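Local coordinates for ochratoxinase (Aspergillus niger, PDB 4C65), which hydrolyses the amide bond of ochratoxin A to release ochratoxin alpha and L-phenylalanine, acting as a zinc-dependent carboxypeptidase of the amidohydrolase superfamily, at residues 15-23 against 359-367; 388-396 against 409-418. All coordinates share one frame; numbering follows the deposited sequence.

Interaction 1 (15-23 against 359-367)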
loop_
_atom_site.group_PDB
_atom_site.type_symbol
_atom_site.label_atom_id
_atom_site.label_comp_id
_atom_site.label_asym_id
_atom_site.label_seq_id
_atom_site.Cartn_x
_atom_site.Cartn_y
_atom_site.Cartn_z
ATOM N N LEU A 15 48.493 -37.511 14.098
ATOM C CA LEU A 15 47.438 -36.634 14.593
ATOM C C LEU A 15 47.844 -35.179 14.418
ATOM O O LEU A 15 48.839 -34.747 14.972
ATOM C CB LEU A 15 47.110 -36.939 16.055
ATOM C CG LEU A 15 45.887 -36.212 16.641
ATOM C CD1 LEU A 15 45.132 -37.094 17.615
ATOM C CD2 LEU A 15 46.262 -34.901 17.319
ATOM N N ILE A 16 47.060 -34.455 13.611
ATOM C CA ILE A 16 47.292 -33.051 13.330
ATOM C C ILE A 16 46.312 -32.255 14.190
ATOM O O ILE A 16 45.116 -32.249 13.912
ATOM C CB ILE A 16 47.104 -32.751 11.822
ATOM C CG1 ILE A 16 48.062 -33.622 10.997
ATOM C CG2 ILE A 16 47.366 -31.278 11.534
ATOM C CD1 ILE A 16 47.661 -33.816 9.557
ATOM N N PRO A 17 46.813 -31.625 15.266
ATOM C CA PRO A 17 45.904 -31.018 16.215
ATOM C C PRO A 17 45.210 -29.750 15.715
ATOM O O PRO A 17 44.185 -29.352 16.270
ATOM C CB PRO A 17 46.802 -30.739 17.421
ATOM C CG PRO A 17 48.129 -30.479 16.820
ATOM C CD PRO A 17 48.212 -31.446 15.669
ATOM N N GLY A 18 45.772 -29.105 14.697
ATOM C CA GLY A 18 45.185 -27.873 14.154
ATOM C C GLY A 18 46.072 -26.676 14.407
ATOM O O GLY A 18 46.384 -25.913 13.470
ATOM N N ASP A 19 46.503 -26.507 15.657
ATOM C CA ASP A 19 47.497 -25.501 15.998
ATOM C C ASP A 19 48.558 -26.156 16.861
ATOM O O ASP A 19 48.388 -26.278 18.053
ATOM C CB ASP A 19 46.848 -24.339 16.755
ATOM C CG ASP A 19 47.818 -23.196 17.037
ATOM O OD1 ASP A 19 48.989 -23.225 16.617
ATOM O OD2 ASP A 19 47.402 -22.219 17.673
ATOM N N GLY A 20 49.648 -26.603 16.267
ATOM C CA GLY A 20 50.678 -27.279 17.044
ATOM C C GLY A 20 51.284 -28.365 16.210
ATOM O O GLY A 20 50.788 -28.655 15.122
ATOM N N GLU A 21 52.386 -28.928 16.694
ATOM C CA GLU A 21 53.096 -29.955 15.951
ATOM C C GLU A 21 52.274 -31.240 15.921
ATOM O O GLU A 21 51.728 -31.637 16.932
ATOM C CB GLU A 21 54.509 -30.203 16.535
ATOM C CG GLU A 21 55.571 -29.170 16.132
ATOM C CD GLU A 21 55.718 -28.964 14.611
ATOM O OE1 GLU A 21 56.260 -29.856 13.923
ATOM O OE2 GLU A 21 55.251 -27.933 14.074
ATOM N N PRO A 22 52.177 -31.872 14.749
ATOM C CA PRO A 22 51.553 -33.169 14.668
ATOM C C PRO A 22 52.211 -34.204 15.589
ATOM O O PRO A 22 53.392 -34.124 15.858
ATOM C CB PRO A 22 51.723 -33.585 13.200
ATOM C CG PRO A 22 52.511 -32.534 12.530
ATOM C CD PRO A 22 52.626 -31.375 13.443
ATOM N N LEU A 23 51.410 -35.166 16.035
ATOM C CA LEU A 23 51.839 -36.246 16.934
ATOM C C LEU A 23 51.773 -37.559 16.216
ATOM O O LEU A 23 50.747 -37.880 15.627
ATOM C CB LEU A 23 50.886 -36.445 18.108
ATOM C CG LEU A 23 51.244 -35.883 19.503
ATOM C CD1 LEU A 23 50.084 -35.670 20.473
ATOM C CD2 LEU A 23 52.318 -36.770 20.156
ATOM N N LEU A 359 50.953 -27.298 6.834
ATOM C CA LEU A 359 50.540 -27.236 8.238
ATOM C C LEU A 359 49.880 -25.889 8.582
ATOM O O LEU A 359 48.884 -25.847 9.314
ATOM C CB LEU A 359 51.730 -27.496 9.161
ATOM C CG LEU A 359 51.429 -27.745 10.636
ATOM C CD1 LEU A 359 50.571 -28.982 10.825
ATOM C CD2 LEU A 359 52.738 -27.897 11.367
ATOM N N GLU A 360 50.420 -24.798 8.040
ATOM C CA GLU A 360 49.801 -23.472 8.224
ATOM C C GLU A 360 48.458 -23.366 7.523
ATOM O O GLU A 360 47.520 -22.765 8.054
ATOM C CB GLU A 360 50.724 -22.378 7.720
ATOM C CG GLU A 360 51.907 -22.099 8.640
ATOM C CD GLU A 360 53.025 -21.329 7.935
ATOM O OE1 GLU A 360 52.945 -21.039 6.728
ATOM O OE2 GLU A 360 54.040 -21.033 8.582
ATOM N N ALA A 361 48.363 -23.958 6.338
ATOM C CA ALA A 361 47.116 -23.976 5.585
ATOM C C ALA A 361 46.018 -24.669 6.373
ATOM O O ALA A 361 44.889 -24.176 6.456
ATOM C CB ALA A 361 47.309 -24.663 4.247
ATOM N N ILE A 362 46.365 -25.795 6.968
ATOM C CA ILE A 362 45.424 -26.536 7.800
ATOM C C ILE A 362 44.999 -25.741 9.023
ATOM O O ILE A 362 43.833 -25.758 9.389
ATOM C CB ILE A 362 45.992 -27.914 8.187
ATOM C CG1 ILE A 362 45.939 -28.837 6.953
ATOM C CG2 ILE A 362 45.214 -28.532 9.348
ATOM C CD1 ILE A 362 46.650 -30.160 7.119
ATOM N N LYS A 363 45.935 -25.007 9.616
ATOM C CA LYS A 363 45.660 -24.120 10.757
ATOM C C LYS A 363 44.639 -23.048 10.384
ATOM O O LYS A 363 43.701 -22.758 11.123
ATOM C CB LYS A 363 46.962 -23.463 11.197
ATOM C CG LYS A 363 46.824 -22.556 12.398
ATOM C CD LYS A 363 48.018 -21.667 12.664
ATOM C CE LYS A 363 47.763 -20.948 13.915
ATOM N NZ LYS A 363 48.884 -20.679 14.842
ATOM N N ALA A 364 44.820 -22.485 9.204
ATOM C CA ALA A 364 43.909 -21.467 8.680
ATOM C C ALA A 364 42.509 -22.033 8.381
ATOM O O ALA A 364 41.535 -21.278 8.372
ATOM C CB ALA A 364 44.498 -20.831 7.428
ATOM N N ALA A 365 42.407 -23.338 8.152
ATOM C CA ALA A 365 41.113 -23.953 7.892
ATOM C C ALA A 365 40.509 -24.662 9.099
ATOM O O ALA A 365 39.393 -25.176 9.023
ATOM C CB ALA A 365 41.227 -24.921 6.743
ATOM N N THR A 366 41.240 -24.694 10.207
ATOM C CA THR A 366 40.781 -25.363 11.402
ATOM C C THR A 366 40.892 -24.467 12.602
ATOM O O THR A 366 39.926 -23.827 12.986
ATOM C CB THR A 366 41.533 -26.698 11.620
ATOM O OG1 THR A 366 42.947 -26.482 11.779
ATOM C CG2 THR A 366 41.310 -27.612 10.459
ATOM N N ALA A 367 42.080 -24.362 13.181
ATOM C CA ALA A 367 42.262 -23.657 14.458
ATOM C C ALA A 367 41.842 -22.177 14.410
ATOM O O ALA A 367 41.265 -21.676 15.365
ATOM C CB ALA A 367 43.701 -23.795 14.957
HETATM O O HOH W 1 48.672 -26.732 11.868
#
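D19 and K363 supply the charged part of this contact, which joins the hairpin loop between strands 7-15 and 26-31 to helix 358-365 and the residues just after it. The side chains run alongside each other, and NZ of K363 lies 3.1 Å from OD1 of D19 in a salt bridge. The ammonium approaches from above the carboxylate, 58° out of its plane. K363 reaches this far because CG is anti to its backbone N (chi1 -178°) and the chain stays extended as far as CE.

Backbone polar contacts come next. The carbonyl O of G18 sits 3.3 Å from CA of K363, a CA-H...O contact, and a water donates both to this O and to O of L359, bridging loop and helix. T366 turns its hydroxyl back on the helix, OG1 donating to O of I362 at 2.6 Å, while the same OG1 lies 3.5 Å from CA of G18.

The apolar part is a small cluster. CG2 of I16 touches both CD1 of L359 (4.0 Å) and CG2 of I362 (4.1 Å), and CD of P22 reaches the methyls of L359. I16 and I362 also pack on V60 and M62 of strand 60-67, so loop and helix meet on one mixed sheet, away from the zinc ligands. The chemistry grades from buried I16 and I362 to an ion pair at the solvent-facing margin, whose strength water would probably reduce.

Interaction 2 (388-396 against 409-418)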
loop_
_atom_site.group_PDB
_atom_site.type_symbol
_atom_site.label_atom_id
_atom_site.label_comp_id
_atom_site.label_asym_id
_atom_site.label_seq_id
_atom_site.Cartn_x
_atom_site.Cartn_y
_atom_site.Cartn_z
ATOM N N GLU A 388 35.113 -29.143 20.979
ATOM C CA GLU A 388 34.014 -29.896 20.374
ATOM C C GLU A 388 34.556 -31.006 19.479
ATOM O O GLU A 388 35.539 -30.823 18.770
ATOM C CB GLU A 388 33.092 -28.993 19.560
ATOM C CG GLU A 388 32.385 -27.942 20.374
ATOM C CD GLU A 388 30.966 -27.658 19.928
ATOM O OE1 GLU A 388 30.637 -27.638 18.695
ATOM O OE2 GLU A 388 30.152 -27.455 20.848
ATOM N N ALA A 389 33.893 -32.156 19.514
ATOM C CA ALA A 389 34.328 -33.346 18.778
ATOM C C ALA A 389 33.912 -33.280 17.321
ATOM O O ALA A 389 33.087 -34.053 16.866
ATOM C CB ALA A 389 33.789 -34.603 19.450
ATOM N N ASP A 390 34.499 -32.321 16.607
ATOM C CA ASP A 390 34.398 -32.209 15.147
ATOM C C ASP A 390 35.749 -32.697 14.592
ATOM O O ASP A 390 36.771 -32.003 14.712
ATOM C CB ASP A 390 34.157 -30.766 14.726
ATOM C CG ASP A 390 32.789 -30.254 15.113
ATOM O OD1 ASP A 390 32.069 -30.968 15.859
ATOM O OD2 ASP A 390 32.408 -29.172 14.639
ATOM N N VAL A 391 35.761 -33.928 14.079
ATOM C CA VAL A 391 37.009 -34.660 13.872
ATOM C C VAL A 391 36.876 -35.409 12.582
ATOM O O VAL A 391 35.829 -36.010 12.318
ATOM C CB VAL A 391 37.282 -35.658 15.037
ATOM C CG1 VAL A 391 38.612 -36.380 14.850
ATOM C CG2 VAL A 391 37.263 -34.951 16.381
ATOM N N ILE A 392 37.918 -35.373 11.762
ATOM C CA ILE A 392 37.907 -36.166 10.538
ATOM C C ILE A 392 39.148 -37.045 10.419
ATOM O O ILE A 392 40.230 -36.696 10.914
ATOM C CB ILE A 392 37.733 -35.291 9.279
ATOM C CG1 ILE A 392 38.893 -34.301 9.101
ATOM C CG2 ILE A 392 36.410 -34.554 9.345
ATOM C CD1 ILE A 392 38.914 -33.597 7.753
ATOM N N ALA A 393 38.969 -38.178 9.757
ATOM C CA ALA A 393 40.067 -39.088 9.496
ATOM C C ALA A 393 40.346 -39.134 8.018
ATOM O O ALA A 393 39.428 -39.103 7.199
ATOM C CB ALA A 393 39.759 -40.481 10.012
ATOM N N LEU A 394 41.627 -39.241 7.696
ATOM C CA LEU A 394 42.077 -39.326 6.318
ATOM C C LEU A 394 42.894 -40.565 6.081
ATOM O O LEU A 394 43.530 -41.095 7.002
ATOM C CB LEU A 394 42.937 -38.109 5.978
ATOM C CG LEU A 394 42.212 -36.836 5.566
ATOM C CD1 LEU A 394 41.830 -36.047 6.773
ATOM C CD2 LEU A 394 43.051 -35.967 4.650
ATOM N N GLU A 395 42.885 -41.021 4.836
ATOM C CA GLU A 395 43.667 -42.176 4.427
ATOM C C GLU A 395 45.128 -41.806 4.177
ATOM O O GLU A 395 45.990 -42.637 4.355
ATOM C CB GLU A 395 43.076 -42.764 3.166
ATOM C CG GLU A 395 43.093 -44.288 3.046
ATOM C CD GLU A 395 42.169 -44.808 1.918
ATOM O OE1 GLU A 395 41.318 -44.014 1.421
ATOM O OE2 GLU A 395 42.293 -46.005 1.506
ATOM N N GLU A 396 45.400 -40.565 3.772
ATOM C CA GLU A 396 46.775 -40.123 3.482
ATOM C C GLU A 396 47.122 -38.832 4.190
ATOM O O GLU A 396 46.257 -38.096 4.635
ATOM C CB GLU A 396 47.025 -39.944 1.984
ATOM C CG GLU A 396 47.295 -41.291 1.260
ATOM C CD GLU A 396 46.255 -41.749 0.258
ATOM O OE1 GLU A 396 45.387 -40.941 -0.170
ATOM O OE2 GLU A 396 46.367 -42.941 -0.151
ATOM N N LYS A 409 36.823 -39.456 -1.046
ATOM C CA LYS A 409 37.098 -40.823 -0.599
ATOM C C LYS A 409 38.246 -40.859 0.414
ATOM O O LYS A 409 38.292 -41.733 1.260
ATOM C CB LYS A 409 37.489 -41.747 -1.753
ATOM C CG LYS A 409 36.441 -42.422 -2.636
ATOM C CD LYS A 409 37.010 -43.755 -3.117
ATOM C CE LYS A 409 36.049 -44.549 -4.034
ATOM N NZ LYS A 409 35.826 -43.846 -5.309
ATOM N N ALA A 410 39.182 -39.917 0.308
ATOM C CA ALA A 410 40.304 -39.824 1.244
ATOM C C ALA A 410 39.904 -39.401 2.649
ATOM O O ALA A 410 40.700 -39.559 3.573
ATOM C CB ALA A 410 41.371 -38.864 0.708
ATOM N N VAL A 411 38.730 -38.802 2.795
ATOM C CA VAL A 411 38.145 -38.551 4.103
ATOM C C VAL A 411 37.284 -39.751 4.486
ATOM O O VAL A 411 36.174 -39.902 4.006
ATOM C CB VAL A 411 37.284 -37.274 4.093
ATOM C CG1 VAL A 411 36.707 -36.995 5.470
ATOM C CG2 VAL A 411 38.110 -36.093 3.616
ATOM N N THR A 412 37.784 -40.601 5.369
ATOM C CA THR A 412 37.121 -41.878 5.644
ATOM C C THR A 412 36.124 -41.784 6.770
ATOM O O THR A 412 35.169 -42.558 6.799
ATOM C CB THR A 412 38.136 -42.978 6.009
ATOM O OG1 THR A 412 38.899 -42.572 7.152
ATOM C CG2 THR A 412 39.063 -43.235 4.861
ATOM N N HIS A 413 36.383 -40.888 7.731
ATOM C CA HIS A 413 35.554 -40.770 8.934
ATOM C C HIS A 413 35.247 -39.324 9.180
ATOM O O HIS A 413 36.150 -38.484 9.114
ATOM C CB HIS A 413 36.262 -41.296 10.180
ATOM C CG HIS A 413 36.527 -42.761 10.164
ATOM N ND1 HIS A 413 37.486 -43.336 9.363
ATOM C CD2 HIS A 413 35.976 -43.770 10.878
ATOM C CE1 HIS A 413 37.500 -44.641 9.570
ATOM N NE2 HIS A 413 36.590 -44.927 10.481
ATOM N N VAL A 414 33.993 -39.030 9.504
ATOM C CA VAL A 414 33.590 -37.674 9.888
ATOM C C VAL A 414 32.732 -37.683 11.159
ATOM O O VAL A 414 31.633 -38.216 11.166
ATOM C CB VAL A 414 32.835 -36.958 8.751
ATOM C CG1 VAL A 414 32.431 -35.544 9.172
ATOM C CG2 VAL A 414 33.697 -36.911 7.494
ATOM N N TRP A 415 33.270 -37.093 12.226
ATOM C CA TRP A 415 32.541 -36.829 13.452
ATOM C C TRP A 415 32.182 -35.338 13.540
ATOM O O TRP A 415 33.035 -34.475 13.340
ATOM C CB TRP A 415 33.392 -37.158 14.684
ATOM C CG TRP A 415 33.586 -38.593 14.949
ATOM C CD1 TRP A 415 32.771 -39.410 15.680
ATOM C CD2 TRP A 415 34.655 -39.403 14.476
ATOM N NE1 TRP A 415 33.285 -40.677 15.709
ATOM C CE2 TRP A 415 34.446 -40.698 14.980
ATOM C CE3 TRP A 415 35.766 -39.164 13.669
ATOM C CZ2 TRP A 415 35.311 -41.756 14.699
ATOM C CZ3 TRP A 415 36.621 -40.201 13.397
ATOM C CH2 TRP A 415 36.391 -41.483 13.903
ATOM N N LYS A 416 30.910 -35.059 13.821
ATOM C CA LYS A 416 30.445 -33.707 14.136
ATOM C C LYS A 416 29.717 -33.766 15.462
ATOM O O LYS A 416 28.742 -34.500 15.612
ATOM C CB LYS A 416 29.510 -33.181 13.057
ATOM C CG LYS A 416 29.149 -31.718 13.279
ATOM C CD LYS A 416 28.083 -31.192 12.329
ATOM C CE LYS A 416 26.657 -31.474 12.774
ATOM N NZ LYS A 416 25.758 -30.442 12.220
ATOM N N GLY A 417 30.201 -32.991 16.430
ATOM C CA GLY A 417 29.636 -33.017 17.778
ATOM C C GLY A 417 29.670 -34.397 18.400
ATOM O O GLY A 417 28.762 -34.771 19.135
ATOM N N GLY A 418 30.715 -35.164 18.080
ATOM C CA GLY A 418 30.866 -36.526 18.591
ATOM C C GLY A 418 30.063 -37.597 17.868
ATOM O O GLY A 418 30.221 -38.770 18.131
#
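W415 and H413 each carry CG anti to the carbonyl carbon and beside the backbone N (chi1 -73° and -66°), and the strand register puts both on the face of V391 and A393. Strands 391-394 and 411-416 form an antiparallel pair interrupted by a classic beta bulge, in which T412 and H413 both face A393; 391-394 lies between 60-67 and 411-416 in the mixed sheet. V391 with W415 and A393 with H413 are hydrogen-bonded pairs; W415 N meets V391 O at 2.8 Å and almost head-on (C=O...N 168°). Within the bulge T412 N donates to A393 O, and E395 N closes the ladder on A410 O at 2.9 Å.

The indole presents its edge to the backbone, CE3 lying 3.4 Å from V391 O and near the ring plane, while CB of V391 packs obliquely on the same atom. The A393 methyl reaches CB of H413 at 3.6 Å. Both rings also meet H56. On the other face, I392 and V414 lie side by side, their CG2 atoms 4.0 Å apart, and I392 also touches M62.

At the far end, A389 centres an inverse gamma turn and its O accepts from G418 N. D390 OD1 accepts from G417 N at 2.8 Å, nearly in line with the C-O bond. Inside the bulge, T412 OG1 lies in the plane of the H413 imidazole, 2.7 Å from ND1.

The segments of interaction 1 are 336 residues apart at their closest ends, those of interaction 2 only 13, and interaction 1 closes before interaction 2 opens. Their centres are 14 Å apart and their nearest atoms about 7 Å, without touching, yet strand 60-67 lies beside both, packing against I16 and I362 in interaction 1 and pairing antiparallel with strand 391-394 in interaction 2. Strand 7-15, which leads into the first contact, pairs with strand 60-67. N-terminal and C-terminal parts of the chain are thus joined through one mixed sheet, probably near where the twisted TIM barrel and the smaller beta-sandwich of the subunit adjoin.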